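Local coordinates for cytoplasmic Protein STM1381 (Salmonella enterica subsp. enterica serovar Typhimurium, PDB 3SOZ) that is of unknown function but is a putative member of the class I glutamine amidotransferase-like family, at residues G181-I186 with P222-P227. Numbering follows the deposited sequence.
Sequences GYNKLI and PHWGSP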
loop_
_atom_site.group_PDB
_atom_site.type_symbol
_atom_site.label_atom_id
_atom_site.label_comp_id
_atom_site.label_asym_id
_atom_site.label_seq_id
_atom_site.Cartn_x
_atom_site.Cartn_y
_atom_site.Cartn_z
ATOM N N GLY A 181 2.745 1.180 -20.374
ATOM C CA GLY A 181 2.204 1.802 -19.188
ATOM C C GLY A 181 3.035 3.014 -18.810
ATOM O O GLY A 181 4.060 3.287 -19.438
ATOM N N TYR A 182 2.588 3.762 -17.801
ATOM C CA TYR A 182 3.329 4.910 -17.333
ATOM C C TYR A 182 2.831 5.262 -15.939
ATOM O O TYR A 182 1.781 4.790 -15.490
ATOM C CB TYR A 182 3.134 6.139 -18.284
ATOM C CG TYR A 182 1.679 6.591 -18.396
ATOM C CD1 TYR A 182 0.820 5.971 -19.271
ATOM C CD2 TYR A 182 1.168 7.586 -17.598
ATOM C CE1 TYR A 182 -0.486 6.326 -19.376
ATOM C CE2 TYR A 182 -0.174 7.940 -17.691
ATOM C CZ TYR A 182 -0.984 7.272 -18.593
ATOM O OH TYR A 182 -2.323 7.571 -18.732
ATOM N N ASN A 183 3.595 6.122 -15.280
ATOM C CA ASN A 183 3.180 6.741 -14.049
ATOM C C ASN A 183 2.322 7.968 -14.346
ATOM O O ASN A 183 2.682 8.820 -15.141
ATOM C CB ASN A 183 4.415 7.135 -13.249
ATOM C CG ASN A 183 5.165 5.942 -12.681
ATOM O OD1 ASN A 183 6.219 5.536 -13.188
ATOM N ND2 ASN A 183 4.631 5.387 -11.595
ATOM N N LYS A 184 1.181 8.062 -13.684
ATOM C CA LYS A 184 0.249 9.120 -13.929
ATOM C C LYS A 184 0.704 10.243 -13.055
ATOM O O LYS A 184 0.820 10.052 -11.843
ATOM C CB LYS A 184 -1.147 8.703 -13.517
ATOM C CG LYS A 184 -2.179 9.785 -13.689
ATOM C CD LYS A 184 -3.574 9.278 -13.381
ATOM C CE LYS A 184 -4.597 10.427 -13.507
ATOM N NZ LYS A 184 -5.984 9.879 -13.563
ATOM N N LEU A 185 0.947 11.395 -13.704
ATOM C CA LEU A 185 1.378 12.640 -13.099
ATOM C C LEU A 185 0.540 13.836 -13.572
ATOM O O LEU A 185 -0.298 13.754 -14.482
ATOM C CB LEU A 185 2.842 12.903 -13.436
ATOM C CG LEU A 185 3.759 11.751 -13.034
ATOM C CD1 LEU A 185 5.007 11.760 -13.823
ATOM C CD2 LEU A 185 4.061 11.853 -11.593
ATOM N N ILE A 186 0.772 14.958 -12.909
ATOM C CA ILE A 186 0.083 16.207 -13.181
ATOM C C ILE A 186 1.181 17.258 -13.353
ATOM O O ILE A 186 2.074 17.352 -12.504
ATOM C CB ILE A 186 -0.787 16.596 -11.967
ATOM C CG1 ILE A 186 -1.958 15.628 -11.821
ATOM C CG2 ILE A 186 -1.234 18.084 -12.059
ATOM C CD1 ILE A 186 -2.700 15.708 -10.447
ATOM N N PRO A 222 11.852 -2.874 -20.204
ATOM C CA PRO A 222 10.646 -3.697 -19.998
ATOM C C PRO A 222 10.073 -3.525 -18.589
ATOM O O PRO A 222 10.822 -3.203 -17.685
ATOM C CB PRO A 222 11.165 -5.119 -20.192
ATOM C CG PRO A 222 12.418 -4.985 -21.057
ATOM C CD PRO A 222 13.025 -3.684 -20.587
ATOM N N HIS A 223 8.777 -3.733 -18.374
ATOM C CA HIS A 223 7.892 -4.208 -19.396
ATOM C C HIS A 223 7.124 -3.064 -20.066
ATOM O O HIS A 223 6.677 -3.237 -21.195
ATOM C CB HIS A 223 6.979 -5.301 -18.877
ATOM C CG HIS A 223 5.704 -4.802 -18.277
ATOM N ND1 HIS A 223 5.616 -4.336 -16.982
ATOM C CD2 HIS A 223 4.449 -4.745 -18.777
ATOM C CE1 HIS A 223 4.373 -3.983 -16.717
ATOM N NE2 HIS A 223 3.643 -4.225 -17.789
ATOM N N TRP A 224 7.012 -1.900 -19.412
ATOM C CA TRP A 224 6.458 -0.732 -20.075
ATOM C C TRP A 224 7.251 -0.285 -21.306
ATOM O O TRP A 224 6.676 0.176 -22.289
ATOM C CB TRP A 224 6.341 0.439 -19.135
ATOM C CG TRP A 224 5.276 0.268 -18.083
ATOM C CD1 TRP A 224 4.287 -0.710 -18.010
ATOM C CD2 TRP A 224 5.091 1.113 -16.954
ATOM N NE1 TRP A 224 3.502 -0.494 -16.877
ATOM C CE2 TRP A 224 3.980 0.613 -16.221
ATOM C CE3 TRP A 224 5.756 2.257 -16.489
ATOM C CZ2 TRP A 224 3.543 1.204 -15.048
ATOM C CZ3 TRP A 224 5.295 2.864 -15.306
ATOM C CH2 TRP A 224 4.200 2.341 -14.610
ATOM N N GLY A 225 8.565 -0.373 -21.233
ATOM C CA GLY A 225 9.388 0.038 -22.370
ATOM C C GLY A 225 9.366 -1.051 -23.433
ATOM O O GLY A 225 10.124 -2.036 -23.338
ATOM N N SER A 226 8.486 -0.885 -24.427
ATOM C CA SER A 226 8.134 -1.958 -25.361
ATOM C C SER A 226 9.271 -2.287 -26.313
ATOM O O SER A 226 10.172 -1.488 -26.484
ATOM C CB SER A 226 6.909 -1.543 -26.172
ATOM O OG SER A 226 7.278 -0.663 -27.226
ATOM N N PRO A 227 9.233 -3.459 -26.951
ATOM C CA PRO A 227 10.321 -3.708 -27.885
ATOM C C PRO A 227 10.240 -2.725 -29.071
ATOM O O PRO A 227 11.264 -2.380 -29.626
ATOM C CB PRO A 227 10.087 -5.167 -28.320
ATOM C CG PRO A 227 9.152 -5.719 -27.310
ATOM C CD PRO A 227 8.290 -4.585 -26.920
#
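G181 and W224 bring their CA atoms to 5.0 Å where the loop leading to helix 227-230 passes strand 175-187 at residues 181-183, in what is probably a class I glutamine amidotransferase-like fold. W224 lays its indole flat along this backbone, a CH-pi contact between a tryptophan face and a glycine on a strand. The CA of G181 stands 3.4 Å from the centroid of the five-membered ring, only 7° off the ring normal. G181 C follows at 3.4 Å from W224 CD2, and the six-membered ring runs on under Y182, whose CA lies 3.5 Å from W224 CZ3. The chi1 of W224 (-70°) sets CG beside its own backbone N, and the ring then turns to lie flat over the strand. G181 has no side chain, and the ring rests directly on its bare CA and carbonyl carbon. Y182 meets the indole through its backbone, its CB pointing away from the loop; its hydroxyl hydrogen-bonds D200 and N198. N183 approaches differently: its OD1 sits at the rim of the six-membered ring, in its plane, with amide and ring planes 74° apart. That same oxygen accepts the backbone N-H of G119, which helps fix the amide at the ring edge. The indole N-H goes to E153 on strand 151-154, so the one polar atom of this buried ring is satisfied, while Y120 packs against the indole edge-to-face. A glycerol, probably from the crystallisation liquor, bonds the backbone N of W224 and the imidazole of H223, which follows a cis peptide bond. Within the loop, W224 CD1 lies 3.4 Å above the plane of the H223 ring, offset toward its rim.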